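PDB 5C3Q: thymine dioxygenase from Neurospora crassa, which binds 2-oxoglutarate and thymine beside a metal ion in a double-stranded beta-helix core, and probably acts as an iron-dependent dioxygenase that hydroxylates the thymine methyl group. Local coordinates for residues D11-P16 / Q241-T246; S21-G26 / H162-R167; A37-F42 / D266-T271; I169-G172 / D176-Y179; Q210-E215 / V276-Q281. All coordinates share one frame; numbering follows the deposited sequence.

Overall arrangement
The metal, 2-oxoglutarate and thymine sit in a double-stranded beta-helix core. Contacts 1 and 5 use the core's own strands, at the two edges of its four-stranded sheet, with centres about 15 Å apart. Contacts 2, 3 and 4 lie in the helical part beside the core. Contacts 2 and 4 share helix 147-173, with centres about 10 Å apart. In contact 3, F42 touches V165 of contact 2 and I169 of contact 4. P16 of contact 1 packs on G41 of contact 3 and joins the two groups. Contacts 4 and 5 lie on opposite sides of the chain's centre, their own centres about 37 Å apart. Contact 5 lies near the cosubstrate: the R212 side chain is about 7 Å from 2-oxoglutarate.

Contact 1 of 5, residues D11-P16 / Q241-T246; sequences DGLVIP and QFIDAT
The carboxylate oxygen OD2 of D11 rests against the side chain of Q241 and is hydrogen-bonded to S237 OG. It touches Q241 CG at 3.2 Å and Q241 CB at 3.3 Å. S237 OG is also hydrogen-bonded to the backbone N of Q241, so one hydroxyl ties both segments together. The other oxygen, OD1, has a weak hydrogen bond to N239 ND2. Two partners from the loop before Q241, one of them weakly bound, probably limit the rotation of the carboxylate. D11 holds CG anti to the backbone N (chi1 -157°), which carries the carboxylate over to Q241. The Q241 amide plane lies 50° from the carboxylate plane, and no hydrogen bond joins the two groups.

The contact joins the N-terminal extension of the large mixed sheet to the four-stranded sheet of the double-stranded beta-helix. L13 belongs to strand 13-19 of the former. I243 belongs to strand 242-244, an outer strand of the latter. No backbone hydrogen bond links the two segments, so side chains do the joining.

I243 carries the apolar half. Its CD1 reaches D11 CB at 3.6 Å. Its CB lies 3.8 Å from L13 CD2, and the two side chains run alongside each other in opposite directions. L13 CD2 also lies 4.0 Å from I243 CG1. V8 and E10 of strand 8-10 touch I243 as well. The L13 side chain is about 14 Å from the bound 2-oxoglutarate.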
# COMPACT_ATOMS: atom_id res chain seq x y z
N ASP A 11 -16.96 10.34 -11.08
CA ASP A 11 -17.54 9.09 -11.58
C ASP A 11 -18.13 8.20 -10.48
O ASP A 11 -18.11 6.98 -10.59
CB ASP A 11 -16.49 8.32 -12.39
CG ASP A 11 -17.11 7.35 -13.36
OD1 ASP A 11 -18.06 7.75 -14.06
OD2 ASP A 11 -16.65 6.19 -13.44
N GLY A 12 -18.66 8.83 -9.44
CA GLY A 12 -19.24 8.09 -8.31
C GLY A 12 -18.22 7.65 -7.27
O GLY A 12 -18.61 7.06 -6.26
N LEU A 13 -16.94 7.91 -7.52
CA LEU A 13 -15.88 7.60 -6.55
C LEU A 13 -15.65 8.83 -5.69
O LEU A 13 -15.22 9.87 -6.19
CB LEU A 13 -14.57 7.22 -7.26
CG LEU A 13 -13.36 6.91 -6.38
CD1 LEU A 13 -13.54 5.61 -5.61
CD2 LEU A 13 -12.09 6.85 -7.21
N VAL A 14 -15.94 8.70 -4.40
CA VAL A 14 -15.72 9.79 -3.45
C VAL A 14 -14.72 9.32 -2.38
O VAL A 14 -15.04 8.45 -1.57
CB VAL A 14 -17.04 10.26 -2.81
CG1 VAL A 14 -16.80 11.37 -1.79
CG2 VAL A 14 -18.00 10.74 -3.89
N ILE A 15 -13.51 9.88 -2.42
CA ILE A 15 -12.50 9.55 -1.42
C ILE A 15 -12.38 10.75 -0.49
O ILE A 15 -11.94 11.82 -0.92
CB ILE A 15 -11.13 9.25 -2.07
CG1 ILE A 15 -11.27 8.07 -3.04
CG2 ILE A 15 -10.09 8.96 -1.00
CD1 ILE A 15 -10.03 7.78 -3.87
N PRO A 16 -12.80 10.59 0.78
CA PRO A 16 -12.80 11.73 1.70
C PRO A 16 -11.40 12.12 2.15
O PRO A 16 -10.49 11.28 2.17
CB PRO A 16 -13.58 11.20 2.90
CG PRO A 16 -13.30 9.74 2.91
CD PRO A 16 -13.21 9.35 1.46
N GLN A 241 -14.44 2.73 -13.90
CA GLN A 241 -13.47 3.59 -14.57
C GLN A 241 -12.37 3.97 -13.60
O GLN A 241 -12.64 4.27 -12.43
CB GLN A 241 -14.13 4.87 -15.07
CG GLN A 241 -15.35 4.66 -15.93
CD GLN A 241 -15.01 4.32 -17.35
OE1 GLN A 241 -14.35 3.31 -17.61
NE2 GLN A 241 -15.45 5.16 -18.29
N PHE A 242 -11.13 4.00 -14.09
CA PHE A 242 -10.00 4.42 -13.28
C PHE A 242 -9.98 5.95 -13.15
O PHE A 242 -10.00 6.66 -14.16
CB PHE A 242 -8.68 3.91 -13.86
CG PHE A 242 -8.41 2.47 -13.53
CD1 PHE A 242 -7.98 2.11 -12.26
CD2 PHE A 242 -8.59 1.47 -14.48
CE1 PHE A 242 -7.73 0.78 -11.95
CE2 PHE A 242 -8.34 0.15 -14.18
CZ PHE A 242 -7.92 -0.20 -12.91
N ILE A 243 -9.95 6.42 -11.91
CA ILE A 243 -9.98 7.84 -11.60
C ILE A 243 -8.66 8.24 -10.96
O ILE A 243 -8.14 7.52 -10.11
CB ILE A 243 -11.12 8.15 -10.61
CG1 ILE A 243 -12.47 7.65 -11.16
CG2 ILE A 243 -11.17 9.64 -10.29
CD1 ILE A 243 -12.88 8.23 -12.50
N ASP A 244 -8.14 9.40 -11.36
CA ASP A 244 -6.89 9.92 -10.81
C ASP A 244 -7.00 10.22 -9.32
O ASP A 244 -7.89 10.95 -8.89
CB ASP A 244 -6.47 11.20 -11.55
CG ASP A 244 -6.00 10.92 -12.97
OD1 ASP A 244 -5.21 9.99 -13.16
OD2 ASP A 244 -6.43 11.65 -13.89
N ALA A 245 -6.09 9.65 -8.54
CA ALA A 245 -5.96 9.97 -7.12
C ALA A 245 -4.94 11.09 -7.01
O ALA A 245 -3.75 10.85 -6.79
CB ALA A 245 -5.53 8.76 -6.32
N THR A 246 -5.42 12.32 -7.16
CA THR A 246 -4.58 13.51 -7.16
C THR A 246 -3.72 13.59 -5.90
O THR A 246 -4.24 13.41 -4.80
CB THR A 246 -5.45 14.78 -7.26
OG1 THR A 246 -6.40 14.61 -8.32
CG2 THR A 246 -4.61 16.03 -7.52

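Contact 2 of 5, residues S21-G26 / H162-R167; sequences SKFLEG and HIEVMR
F23 and L24 of the short helix 21-25 meet E164 and R167 of the long helix 147-173. The two helix segments cross nearly at right angles, 83° between their directions. Their axes come no closer than 11.0 Å, so side chains fill the space. The long helix lies against the large sheet of the double-stranded beta-helix, where V165 and H162 touch I222. Helix 21-25 covers it from outside.

Van der Waals contacts come first. L24 sends CD2 across the E164 side chain at about a right angle. The methyl lies 3.6 Å from the carboxylate carbon CD of E164 and 4.1 Å from CG of the same residue. The bend of E164 at chi2 (-74°) curls its chain around this methyl. The F23 ring reaches the long helix itself: its CE2 is 3.6 Å from the backbone O of E164. K31 and T34 of helix 28-44 also touch this ring.

The charged interactions stay within the long helix and its neighbour D181. E164 OE1 and R167 NH1 form a long salt bridge one helical turn apart. The stronger partner of R167 is D181, whose OD2 forms a salt bridge with NH2. Cutting E164 back to an alanine removes the carboxylate and CG that lie on L24 CD2, and would probably leave a gap there and R167 NH1 without its long ion pair. I163 CG2 covers one face of the R167 guanidinium, offset toward its rim. The tip of the F23 ring, CZ, meets the backbone carbon C of R167 at 3.8 Å.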
# COMPACT_ATOMS: atom_id res chain seq x y z
N SER A 21 -5.80 14.19 13.18
CA SER A 21 -5.56 14.78 14.49
C SER A 21 -6.87 14.95 15.28
O SER A 21 -6.87 14.92 16.51
CB SER A 21 -4.83 16.12 14.37
OG SER A 21 -5.70 17.16 13.94
N LYS A 22 -7.98 15.10 14.56
CA LYS A 22 -9.29 15.22 15.20
C LYS A 22 -9.78 13.89 15.82
O LYS A 22 -10.55 13.91 16.78
CB LYS A 22 -10.31 15.80 14.21
CG LYS A 22 -9.96 17.23 13.82
CD LYS A 22 -10.98 17.86 12.88
CE LYS A 22 -10.74 19.36 12.78
NZ LYS A 22 -11.71 20.05 11.88
N PHE A 23 -9.33 12.75 15.29
CA PHE A 23 -9.58 11.46 15.95
C PHE A 23 -8.69 11.30 17.18
O PHE A 23 -9.14 10.83 18.22
CB PHE A 23 -9.38 10.27 15.01
CG PHE A 23 -9.47 8.94 15.70
CD1 PHE A 23 -10.70 8.45 16.12
CD2 PHE A 23 -8.33 8.19 15.95
CE1 PHE A 23 -10.79 7.23 16.78
CE2 PHE A 23 -8.41 6.96 16.60
CZ PHE A 23 -9.65 6.48 17.02
N LEU A 24 -7.43 11.69 17.06
CA LEU A 24 -6.46 11.51 18.14
C LEU A 24 -6.61 12.51 19.28
O LEU A 24 -6.44 12.14 20.44
CB LEU A 24 -5.03 11.56 17.59
CG LEU A 24 -4.63 10.43 16.64
CD1 LEU A 24 -3.20 10.65 16.16
CD2 LEU A 24 -4.76 9.06 17.29
N GLU A 25 -6.93 13.77 18.96
CA GLU A 25 -6.94 14.85 19.96
C GLU A 25 -8.30 15.51 20.23
O GLU A 25 -8.41 16.30 21.16
CB GLU A 25 -5.95 15.95 19.53
CG GLU A 25 -4.49 15.53 19.61
CD GLU A 25 -3.58 16.47 18.84
OE1 GLU A 25 -2.70 17.09 19.47
OE2 GLU A 25 -3.76 16.60 17.62
N GLY A 26 -9.32 15.19 19.44
CA GLY A 26 -10.63 15.84 19.58
C GLY A 26 -11.39 15.41 20.82
O GLY A 26 -11.08 14.37 21.41
N HIS A 162 -0.83 2.44 11.93
CA HIS A 162 -1.71 1.30 11.66
C HIS A 162 -2.63 1.02 12.84
O HIS A 162 -3.85 0.90 12.68
CB HIS A 162 -0.87 0.05 11.35
CG HIS A 162 -1.69 -1.18 11.09
ND1 HIS A 162 -1.26 -2.44 11.45
CD2 HIS A 162 -2.90 -1.34 10.51
CE1 HIS A 162 -2.18 -3.33 11.09
NE2 HIS A 162 -3.18 -2.69 10.52
N ILE A 163 -2.03 0.93 14.03
CA ILE A 163 -2.79 0.65 15.25
C ILE A 163 -3.88 1.71 15.45
O ILE A 163 -5.01 1.37 15.78
CB ILE A 163 -1.85 0.56 16.48
CG1 ILE A 163 -1.03 -0.73 16.39
CG2 ILE A 163 -2.64 0.57 17.78
CD1 ILE A 163 0.20 -0.75 17.28
N GLU A 164 -3.55 2.98 15.20
CA GLU A 164 -4.50 4.08 15.41
C GLU A 164 -5.62 4.09 14.37
O GLU A 164 -6.76 4.38 14.71
CB GLU A 164 -3.78 5.44 15.43
CG GLU A 164 -2.73 5.61 16.52
CD GLU A 164 -3.29 5.80 17.92
OE1 GLU A 164 -4.50 5.54 18.15
OE2 GLU A 164 -2.51 6.21 18.81
N VAL A 165 -5.30 3.79 13.12
CA VAL A 165 -6.32 3.71 12.07
C VAL A 165 -7.31 2.58 12.37
O VAL A 165 -8.51 2.75 12.20
CB VAL A 165 -5.73 3.54 10.66
CG1 VAL A 165 -6.82 3.28 9.63
CG2 VAL A 165 -4.95 4.78 10.26
N MET A 166 -6.81 1.43 12.83
CA MET A 166 -7.69 0.32 13.20
C MET A 166 -8.57 0.69 14.40
O MET A 166 -9.74 0.31 14.45
CB MET A 166 -6.89 -0.95 13.50
CG MET A 166 -6.13 -1.54 12.31
SD MET A 166 -7.04 -1.66 10.75
CE MET A 166 -8.25 -2.92 11.12
N ARG A 167 -8.01 1.46 15.34
CA ARG A 167 -8.81 1.99 16.45
C ARG A 167 -9.93 2.89 15.95
O ARG A 167 -11.05 2.81 16.45
CB ARG A 167 -7.93 2.74 17.46
CG ARG A 167 -7.12 1.82 18.35
CD ARG A 167 -6.16 2.57 19.25
NE ARG A 167 -5.33 1.64 20.00
CZ ARG A 167 -4.31 1.98 20.79
NH1 ARG A 167 -3.97 3.25 20.95
NH2 ARG A 167 -3.63 1.03 21.42

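Contact 3 of 5, residues A37-F42 / D266-T271; sequences AILHGF and DTIKST. With EDO (1,2-ethanediol), chain H.
I268 meets F42 and L39 through two different branches, set by its torsions. With chi1 at -73°, CG2 lies anti to the backbone N and turns to F42. CG1, which also passes near F42 CB, carries CD1 on to L39. F42 has its own CG anti to the carbonyl carbon. This swings the ring away from the loop and leaves CB as the touching atom. CB of F42 is 3.9 Å from CG2 of I268. The two methyls, L39 CD1 and I268 CD1, meet at 4.1 Å, with the side chains roughly perpendicular.

One hydrogen bond joins the backbones. K269 N donates to F42 O over 2.9 Å, and the bond is almost straight at 177°. The donor is tilted from the carbonyl plane. F42 lies in the last turn of helix 28-44, so this oxygen finds its partner in the loop.

The contact joins that N-terminal helix to the loop between helix 258-263 and strand 273-275 of the double-stranded beta-helix. M173 of helix 147-173 touches both L39 and I268. Shortening I268 to an alanine is likely to open a gap between L39, M173 and the CB of F42.

Farther along the loop, T271 OG1 accepts a 2.8 Å hydrogen bond from O2 of a 1,2-ethanediol molecule, probably from the crystallisation liquor. OG1 is also hydrogen-bonded to A45 O. The carbonyl O of T271 is hydrogen-bonded to ND1 of the metal ligand H273, which makes T271 a second-shell residue. K269 lays CB 3.8 Å from C2 of the same diol.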
# COMPACT_ATOMS: atom_id res chain seq x y z
N ALA A 37 -16.41 8.92 9.88
CA ALA A 37 -16.05 9.39 8.54
C ALA A 37 -14.99 8.49 7.91
O ALA A 37 -15.07 8.16 6.72
CB ALA A 37 -15.55 10.83 8.60
N ILE A 38 -14.00 8.10 8.71
CA ILE A 38 -12.97 7.16 8.28
C ILE A 38 -13.61 5.83 7.86
O ILE A 38 -13.37 5.34 6.77
CB ILE A 38 -11.92 6.93 9.39
CG1 ILE A 38 -11.07 8.20 9.56
CG2 ILE A 38 -11.04 5.73 9.08
CD1 ILE A 38 -10.25 8.24 10.84
N LEU A 39 -14.44 5.27 8.74
CA LEU A 39 -15.13 4.02 8.44
C LEU A 39 -16.01 4.12 7.19
O LEU A 39 -15.98 3.24 6.34
CB LEU A 39 -15.98 3.57 9.63
CG LEU A 39 -16.77 2.27 9.42
CD1 LEU A 39 -15.84 1.10 9.11
CD2 LEU A 39 -17.63 1.96 10.62
N HIS A 40 -16.78 5.20 7.08
CA HIS A 40 -17.65 5.39 5.92
C HIS A 40 -16.84 5.40 4.63
O HIS A 40 -17.27 4.83 3.62
CB HIS A 40 -18.47 6.67 6.06
CG HIS A 40 -19.48 6.86 4.97
ND1 HIS A 40 -20.66 6.15 4.93
CD2 HIS A 40 -19.48 7.66 3.88
CE1 HIS A 40 -21.35 6.51 3.86
NE2 HIS A 40 -20.65 7.43 3.21
N GLY A 41 -15.67 6.03 4.66
CA GLY A 41 -14.74 6.01 3.52
C GLY A 41 -14.31 4.61 3.12
O GLY A 41 -14.33 4.26 1.94
N PHE A 42 -13.93 3.80 4.10
CA PHE A 42 -13.54 2.41 3.83
C PHE A 42 -14.73 1.56 3.35
O PHE A 42 -14.55 0.65 2.54
CB PHE A 42 -12.89 1.76 5.05
CG PHE A 42 -11.52 2.29 5.39
CD1 PHE A 42 -10.54 2.40 4.41
CD2 PHE A 42 -11.20 2.67 6.69
CE1 PHE A 42 -9.27 2.87 4.71
CE2 PHE A 42 -9.94 3.16 7.00
CZ PHE A 42 -8.97 3.25 6.01
N ASP A 266 -17.06 -8.19 3.90
CA ASP A 266 -17.29 -7.27 2.78
C ASP A 266 -18.10 -6.01 3.10
O ASP A 266 -18.69 -5.41 2.21
CB ASP A 266 -17.92 -8.01 1.58
CG ASP A 266 -16.95 -8.97 0.92
OD1 ASP A 266 -15.72 -8.77 1.05
OD2 ASP A 266 -17.41 -9.92 0.25
N THR A 267 -18.11 -5.58 4.36
CA THR A 267 -18.68 -4.27 4.69
C THR A 267 -17.65 -3.18 4.35
O THR A 267 -18.02 -2.06 4.05
CB THR A 267 -19.13 -4.16 6.16
OG1 THR A 267 -18.05 -4.47 7.04
CG2 THR A 267 -20.29 -5.11 6.43
N ILE A 268 -16.37 -3.54 4.41
CA ILE A 268 -15.28 -2.67 3.97
C ILE A 268 -14.77 -3.13 2.60
O ILE A 268 -14.67 -4.33 2.34
CB ILE A 268 -14.14 -2.65 5.01
CG1 ILE A 268 -14.59 -1.84 6.23
CG2 ILE A 268 -12.86 -2.08 4.40
CD1 ILE A 268 -13.69 -1.93 7.44
N LYS A 269 -14.48 -2.16 1.73
CA LYS A 269 -14.10 -2.44 0.34
C LYS A 269 -12.58 -2.45 0.16
O LYS A 269 -11.89 -1.62 0.74
CB LYS A 269 -14.68 -1.38 -0.61
CG LYS A 269 -16.14 -1.02 -0.38
CD LYS A 269 -17.08 -2.20 -0.60
CE LYS A 269 -18.52 -1.78 -0.34
NZ LYS A 269 -19.50 -2.83 -0.67
N SER A 270 -12.09 -3.39 -0.64
CA SER A 270 -10.71 -3.38 -1.11
C SER A 270 -10.76 -3.09 -2.60
O SER A 270 -11.26 -3.90 -3.37
CB SER A 270 -10.01 -4.71 -0.85
OG SER A 270 -8.68 -4.65 -1.33
N THR A 271 -10.23 -1.94 -3.00
CA THR A 271 -10.51 -1.38 -4.32
C THR A 271 -9.30 -1.49 -5.24
O THR A 271 -8.16 -1.31 -4.81
CB THR A 271 -10.95 0.09 -4.18
OG1 THR A 271 -12.07 0.15 -3.29
CG2 THR A 271 -11.34 0.71 -5.52
C1 EDO H . -15.38 1.24 -5.01
O1 EDO H . -16.12 0.88 -6.19
C2 EDO H . -15.40 0.07 -4.04
O2 EDO H . -14.41 -0.90 -4.41

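Contact 4 of 5, residues I169-G172 / D176-Y179; sequences IAVG and DANY
A170 presses its methyl against the backbone of D176 and A177. This is the tight part of the contact. A170 CB lies 3.4 Å from D176 O and 3.7 Å from A177 O. Two carbonyl oxygens therefore sit close to one small side chain. V171 adds an apolar touch, with its CG2 3.7 Å from A177 CB. The torsion chi1 of V171 (171°) sets CG2 anti to the carbonyl carbon, and this is the branch that meets the alanine. No hydrogen bond crosses between the two segments.

The other side is looser and faces solvent. D176 and N178 are exposed and point their side chains away from the helix. D176 to Y179 form a type I beta turn, closed by a hydrogen bond from Y179 N to D176 O at 3.0 Å. D176 O thus serves the turn and touches A170 as well. The D176 side chain makes an Asx turn: its OD1 accepts from N178 N at 3.0 Å, with an N-H...O angle of 153°. The donor meets OD1 on the anti side, 16° out of the carboxylate plane. Both hydrogen bonds probably stiffen the turn that the A170 methyl rests on.

The turn follows the end of helix 147-173 and leads into helix 181-184. N178 ND2 is hydrogen-bonded to D181 OD2 at the start of that short helix, and the Y179 ring meets the ring of F183. F180 touches A170 and I169. On the long helix, V171 packs on L32 and A35 of helix 28-44, while I169 packs on F42 of the same helix.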
# COMPACT_ATOMS: atom_id res chain seq x y z
N ILE A 169 -11.37 2.67 13.01
CA ILE A 169 -12.33 1.74 12.42
C ILE A 169 -13.22 1.12 13.51
O ILE A 169 -14.43 1.03 13.34
CB ILE A 169 -11.62 0.66 11.59
CG1 ILE A 169 -11.08 1.28 10.29
CG2 ILE A 169 -12.56 -0.50 11.29
CD1 ILE A 169 -10.15 0.39 9.50
N ALA A 170 -12.61 0.68 14.61
CA ALA A 170 -13.36 0.06 15.71
C ALA A 170 -14.34 1.04 16.34
O ALA A 170 -15.50 0.70 16.58
CB ALA A 170 -12.40 -0.49 16.76
N VAL A 171 -13.87 2.26 16.60
CA VAL A 171 -14.72 3.30 17.18
C VAL A 171 -15.87 3.61 16.22
O VAL A 171 -17.00 3.78 16.65
CB VAL A 171 -13.91 4.57 17.53
CG1 VAL A 171 -14.83 5.72 17.92
CG2 VAL A 171 -12.94 4.28 18.67
N GLY A 172 -15.57 3.67 14.93
CA GLY A 172 -16.60 3.91 13.92
C GLY A 172 -17.64 2.81 13.88
O GLY A 172 -18.83 3.08 13.68
N ASP A 176 -15.53 -2.36 20.78
CA ASP A 176 -14.48 -1.96 21.70
C ASP A 176 -13.38 -1.23 20.91
O ASP A 176 -12.89 -1.74 19.90
CB ASP A 176 -13.90 -3.17 22.43
CG ASP A 176 -13.03 -2.78 23.61
OD1 ASP A 176 -11.89 -2.31 23.39
OD2 ASP A 176 -13.49 -2.94 24.76
N ALA A 177 -13.01 -0.03 21.37
CA ALA A 177 -12.04 0.80 20.66
C ALA A 177 -10.71 0.08 20.42
O ALA A 177 -10.03 0.36 19.43
CB ALA A 177 -11.80 2.10 21.43
N ASN A 178 -10.34 -0.84 21.31
CA ASN A 178 -9.07 -1.55 21.22
C ASN A 178 -9.23 -2.98 20.68
O ASN A 178 -8.34 -3.81 20.86
CB ASN A 178 -8.39 -1.57 22.59
CG ASN A 178 -8.10 -0.17 23.10
OD1 ASN A 178 -8.82 0.36 23.94
ND2 ASN A 178 -7.04 0.44 22.59
N TYR A 179 -10.34 -3.25 19.99
CA TYR A 179 -10.61 -4.59 19.46
C TYR A 179 -9.47 -5.14 18.59
O TYR A 179 -9.11 -6.31 18.70
CB TYR A 179 -11.91 -4.59 18.63
CG TYR A 179 -12.21 -5.93 18.01
CD1 TYR A 179 -12.91 -6.90 18.72
CD2 TYR A 179 -11.78 -6.24 16.72
CE1 TYR A 179 -13.18 -8.14 18.16
CE2 TYR A 179 -12.05 -7.47 16.16
CZ TYR A 179 -12.75 -8.42 16.88
OH TYR A 179 -13.02 -9.64 16.31

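Contact 5 of 5, residues Q210-E215 / V276-Q281; sequences QVRAGE and VEPPKQ
R212 extends from its backbone toward V276 and P278. Its CB points to that segment, and the chain then runs straight from CG to NE, with chi2 at 180°. CD passes 4.1 Å from V276 O. At the tip, NH1 donates to a water at 2.8 Å, which lies in the guanidinium plane at its edge. The same water donates to V276 O at 2.8 Å and so bridges the side chain to the opposite backbone. NH1 also lies 4.0 Å from CG of P278, where the arginine and the proline ring cross at about a right angle. NH2 is hydrogen-bonded to the carbonyl oxygens of P286 and P197.

Next to R212, V211 CG1 touches V276 CG1 at 3.8 Å. Q210 folds its amide back, and its NE2 donates to V211 O at 3.3 Å.

Segment 210-215 runs into strand 213-216, and segment 276-281 follows strand 273-275, its antiparallel partner. Both strands belong to the four-stranded sheet of the double-stranded beta-helix. R212 and A213 both face V275, which is a classic beta bulge.

The side chain of R212 is about 4 Å from those of Y196 and R288, which bind 2-oxoglutarate. NH2 is held by two carbonyl oxygens and NH1 by the water. This buried cation, held by neutral acceptors, probably adds positive potential near the anionic cosubstrate without contacting it.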
# COMPACT_ATOMS: atom_id res chain seq x y z
N GLN A 210 1.51 -0.54 -21.59
CA GLN A 210 2.59 -0.23 -20.64
C GLN A 210 2.09 0.60 -19.46
O GLN A 210 1.44 1.61 -19.66
CB GLN A 210 3.68 0.56 -21.38
CG GLN A 210 4.83 1.05 -20.52
CD GLN A 210 5.83 -0.04 -20.23
OE1 GLN A 210 6.68 -0.35 -21.07
NE2 GLN A 210 5.74 -0.64 -19.05
N VAL A 211 2.41 0.18 -18.24
CA VAL A 211 2.11 0.98 -17.05
C VAL A 211 3.30 1.07 -16.10
O VAL A 211 4.33 0.44 -16.31
CB VAL A 211 0.86 0.46 -16.29
CG1 VAL A 211 -0.37 0.56 -17.17
CG2 VAL A 211 1.06 -0.97 -15.80
N ARG A 212 3.16 1.90 -15.06
CA ARG A 212 4.17 2.00 -14.01
C ARG A 212 3.93 0.94 -12.93
O ARG A 212 4.88 0.34 -12.44
CB ARG A 212 4.22 3.42 -13.43
CG ARG A 212 5.19 4.32 -14.17
CD ARG A 212 5.24 5.74 -13.62
NE ARG A 212 6.51 6.40 -13.95
CZ ARG A 212 6.76 7.69 -13.79
NH1 ARG A 212 5.84 8.53 -13.32
NH2 ARG A 212 7.96 8.16 -14.13
N ALA A 213 2.67 0.72 -12.57
CA ALA A 213 2.27 -0.38 -11.69
C ALA A 213 0.95 -0.98 -12.15
O ALA A 213 -0.05 -0.28 -12.25
CB ALA A 213 2.16 0.09 -10.25
N GLY A 214 0.95 -2.29 -12.42
CA GLY A 214 -0.24 -2.98 -12.91
C GLY A 214 -1.40 -2.95 -11.92
O GLY A 214 -1.19 -2.89 -10.71
N GLU A 215 -2.62 -2.99 -12.45
CA GLU A 215 -3.81 -3.00 -11.62
C GLU A 215 -3.83 -4.19 -10.66
O GLU A 215 -3.43 -5.30 -11.02
CB GLU A 215 -5.09 -2.96 -12.46
CG GLU A 215 -5.34 -4.17 -13.35
CD GLU A 215 -6.65 -4.07 -14.11
OE1 GLU A 215 -7.05 -2.95 -14.48
OE2 GLU A 215 -7.29 -5.12 -14.34
N VAL A 276 -0.26 4.74 -13.65
CA VAL A 276 -0.05 4.94 -15.08
C VAL A 276 0.74 6.22 -15.29
O VAL A 276 1.30 6.78 -14.34
CB VAL A 276 -1.39 4.98 -15.85
CG1 VAL A 276 -2.10 3.64 -15.74
CG2 VAL A 276 -2.30 6.11 -15.35
N GLU A 277 0.82 6.68 -16.54
CA GLU A 277 1.39 7.99 -16.84
C GLU A 277 0.74 9.07 -16.00
O GLU A 277 -0.46 9.02 -15.74
CB GLU A 277 1.18 8.33 -18.32
CG GLU A 277 2.19 7.70 -19.26
CD GLU A 277 2.02 8.18 -20.68
OE1 GLU A 277 2.85 8.99 -21.14
OE2 GLU A 277 1.04 7.76 -21.34
N PRO A 278 1.54 10.06 -15.56
CA PRO A 278 0.93 11.24 -14.93
C PRO A 278 -0.02 11.94 -15.92
O PRO A 278 0.25 11.92 -17.12
CB PRO A 278 2.12 12.14 -14.61
CG PRO A 278 3.33 11.27 -14.67
CD PRO A 278 3.01 10.14 -15.59
N PRO A 279 -1.11 12.54 -15.42
CA PRO A 279 -2.12 13.13 -16.31
C PRO A 279 -1.70 14.39 -17.10
O PRO A 279 -2.53 14.96 -17.81
CB PRO A 279 -3.29 13.46 -15.36
CG PRO A 279 -2.66 13.59 -14.02
CD PRO A 279 -1.51 12.62 -14.00
N LYS A 280 -0.44 14.80 -17.00
CA LYS A 280 0.06 15.98 -17.73
C LYS A 280 0.82 15.58 -18.99
O LYS A 280 1.53 14.58 -19.00
CB LYS A 280 0.96 16.84 -16.83
CG LYS A 280 2.26 16.17 -16.39
CD LYS A 280 3.17 17.14 -15.65
CE LYS A 280 3.76 18.19 -16.58
NZ LYS A 280 4.90 18.91 -15.94
N GLN A 281 0.68 16.39 -20.05
CA GLN A 281 1.44 16.18 -21.28
C GLN A 281 2.87 16.67 -21.11
O GLN A 281 3.10 17.81 -20.69
CB GLN A 281 0.80 16.91 -22.46
CG GLN A 281 1.44 16.58 -23.81
CD GLN A 281 1.69 17.80 -24.68
OE1 GLN A 281 0.77 18.31 -25.33
NE2 GLN A 281 2.93 18.28 -24.70
O HOH W 1 3.14 8.12 -12.74